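Probable transcriptional regulatory protein, Rv1404 (Mycobacterium tuberculosis, PDB 2NYX) probably binds DNA as a transcription regulator of the MarR family, acting through a winged helix-turn-helix domain. Local coordinates at residues I60-L65 against R78-L83. Sequence-based numbering, arbitrary orientation.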
loop_
_atom_site.group_PDB
_atom_site.type_symbol
_atom_site.label_atom_id
_atom_site.label_comp_id
_atom_site.label_asym_id
_atom_site.label_seq_id
_atom_site.Cartn_x
_atom_site.Cartn_y
_atom_site.Cartn_z
ATOM N N ILE B 60 -1.044 10.075 -20.203
ATOM C CA ILE B 60 -2.034 9.104 -20.671
ATOM C C ILE B 60 -3.433 9.604 -20.345
ATOM O O ILE B 60 -3.608 10.450 -19.458
ATOM C CB ILE B 60 -1.878 7.727 -20.012
ATOM C CG1 ILE B 60 -1.847 7.854 -18.481
ATOM C CG2 ILE B 60 -0.685 6.995 -20.573
ATOM C CD1 ILE B 60 -1.887 6.525 -17.731
ATOM N N ASN B 61 -4.425 9.073 -21.058
ATOM C CA ASN B 61 -5.806 9.481 -20.863
ATOM C C ASN B 61 -6.439 8.752 -19.682
ATOM O O ASN B 61 -5.837 7.838 -19.125
ATOM C CB ASN B 61 -6.615 9.321 -22.162
ATOM C CG ASN B 61 -6.910 7.878 -22.515
ATOM O OD1 ASN B 61 -6.434 6.940 -21.875
ATOM N ND2 ASN B 61 -7.722 7.698 -23.540
ATOM N N LEU B 62 -7.637 9.174 -19.292
ATOM C CA LEU B 62 -8.333 8.584 -18.151
ATOM C C LEU B 62 -8.626 7.090 -18.277
ATOM O O LEU B 62 -8.478 6.360 -17.303
ATOM C CB LEU B 62 -9.613 9.359 -17.829
ATOM C CG LEU B 62 -9.571 10.369 -16.672
ATOM C CD1 LEU B 62 -8.228 11.147 -16.580
ATOM C CD2 LEU B 62 -10.772 11.336 -16.768
ATOM N N ALA B 63 -9.015 6.630 -19.462
ATOM C CA ALA B 63 -9.316 5.207 -19.659
ATOM C C ALA B 63 -8.100 4.332 -19.380
ATOM O O ALA B 63 -8.220 3.274 -18.754
ATOM C CB ALA B 63 -9.872 4.937 -21.072
ATOM N N THR B 64 -6.936 4.784 -19.844
ATOM C CA THR B 64 -5.691 4.061 -19.651
ATOM C C THR B 64 -5.289 4.116 -18.184
ATOM O O THR B 64 -4.811 3.124 -17.636
ATOM C CB THR B 64 -4.555 4.621 -20.549
ATOM O OG1 THR B 64 -4.973 4.621 -21.926
ATOM C CG2 THR B 64 -3.265 3.797 -20.397
ATOM N N LEU B 65 -5.502 5.266 -17.545
ATOM C CA LEU B 65 -5.159 5.438 -16.135
ATOM C C LEU B 65 -5.959 4.476 -15.284
ATOM O O LEU B 65 -5.395 3.755 -14.469
ATOM C CB LEU B 65 -5.422 6.873 -15.661
ATOM C CG LEU B 65 -4.447 7.566 -14.692
ATOM C CD1 LEU B 65 -5.184 8.581 -13.882
ATOM C CD2 LEU B 65 -3.741 6.637 -13.735
ATOM N N ARG B 78 -12.576 11.372 -10.622
ATOM C CA ARG B 78 -12.674 12.174 -9.403
ATOM C C ARG B 78 -11.341 12.396 -8.690
ATOM O O ARG B 78 -11.063 13.508 -8.248
ATOM C CB ARG B 78 -13.699 11.582 -8.439
ATOM C CG ARG B 78 -15.111 12.100 -8.655
ATOM C CD ARG B 78 -16.119 11.332 -7.832
ATOM N NE ARG B 78 -16.386 10.009 -8.395
ATOM C CZ ARG B 78 -16.950 9.006 -7.736
ATOM N NH1 ARG B 78 -17.321 9.151 -6.471
ATOM N NH2 ARG B 78 -17.146 7.844 -8.341
HETATM N N MSE B 79 -10.516 11.356 -8.582
HETATM C CA MSE B 79 -9.216 11.511 -7.919
HETATM C C MSE B 79 -8.175 12.264 -8.750
HETATM O O MSE B 79 -7.266 12.864 -8.194
HETATM C CB MSE B 79 -8.669 10.188 -7.353
HETATM C CG MSE B 79 -8.214 9.160 -8.361
HETATM SE SE MSE B 79 -7.739 7.407 -7.508
HETATM C CE MSE B 79 -9.485 6.947 -6.627
ATOM N N VAL B 80 -8.316 12.246 -10.071
ATOM C CA VAL B 80 -7.485 13.084 -10.938
ATOM C C VAL B 80 -7.882 14.553 -10.745
ATOM O O VAL B 80 -7.013 15.414 -10.608
ATOM C CB VAL B 80 -7.556 12.659 -12.433
ATOM C CG1 VAL B 80 -6.812 13.643 -13.330
ATOM C CG2 VAL B 80 -6.965 11.292 -12.614
ATOM N N ASP B 81 -9.186 14.830 -10.703
ATOM C CA ASP B 81 -9.676 16.177 -10.401
ATOM C C ASP B 81 -9.059 16.744 -9.120
ATOM O O ASP B 81 -8.628 17.901 -9.091
ATOM C CB ASP B 81 -11.202 16.196 -10.273
ATOM C CG ASP B 81 -11.913 16.001 -11.598
ATOM O OD1 ASP B 81 -11.340 16.347 -12.657
ATOM O OD2 ASP B 81 -13.065 15.508 -11.575
ATOM N N ARG B 82 -9.027 15.925 -8.073
ATOM C CA ARG B 82 -8.478 16.313 -6.780
ATOM C C ARG B 82 -6.989 16.600 -6.879
ATOM O O ARG B 82 -6.498 17.593 -6.345
ATOM C CB ARG B 82 -8.728 15.220 -5.734
ATOM C CG ARG B 82 -10.162 15.140 -5.273
ATOM C CD ARG B 82 -10.336 14.225 -4.064
ATOM N NE ARG B 82 -11.739 13.823 -3.918
ATOM C CZ ARG B 82 -12.245 12.664 -4.343
ATOM N NH1 ARG B 82 -11.461 11.758 -4.930
ATOM N NH2 ARG B 82 -13.538 12.405 -4.176
ATOM N N LEU B 83 -6.275 15.721 -7.568
ATOM C CA LEU B 83 -4.834 15.871 -7.724
ATOM C C LEU B 83 -4.491 17.055 -8.620
ATOM O O LEU B 83 -3.432 17.676 -8.473
ATOM C CB LEU B 83 -4.203 14.571 -8.236
ATOM C CG LEU B 83 -4.213 13.416 -7.242
ATOM C CD1 LEU B 83 -3.548 12.183 -7.823
ATOM C CD2 LEU B 83 -3.552 13.808 -5.936
#
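Val80 packs against Leu62 and Leu65 in a small apolar contact between the two helices of the helix-turn-helix in this MarR-type winged-helix domain: helix 62-69 comes first, and helix 73-85 corresponds to the probable DNA-recognition helix. A single methyl, Val80 CG2, meets both leucines. It lies anti to its own carbonyl carbon, with CG1 anti to the backbone N (chi1 173°), and this rotation turns CG2 to the facing helix. Leu65 CD1 presses on Val80 CG2 at 3.5 Å, closer than usual for two carbons, while Leu62 CD1 lies 4.2 Å from the same Val80 methyl. The compact apolar valine suits a buried place between the helices, where it offers one methyl without needing a long reach; Leu62 CA and Val80 CA stand 8.5 Å apart, a gap the longer leucine side chain reaches across.

Asn61 starts the leucine-bearing helix as its N-cap. Asn61 OD1 accepts hydrogen bonds from Thr64 N at 3.0 Å and from Thr64 OG1 at 2.7 Å; the two arrive from opposite faces of the amide plane, a double grip that should hold the amide in place. Asparagine suits this place because its short side chain can fold forward over the first turn to take up the backbone N-H of Thr64, while its ND2 bonds to Glu100.

Around this contact, Leu65 also touches Thr50 of helix 45-57, Leu62 and Val80 share Arg91 of strand 89-92, and Ile60 pairs through its backbone with Ala103 of strand 102-105.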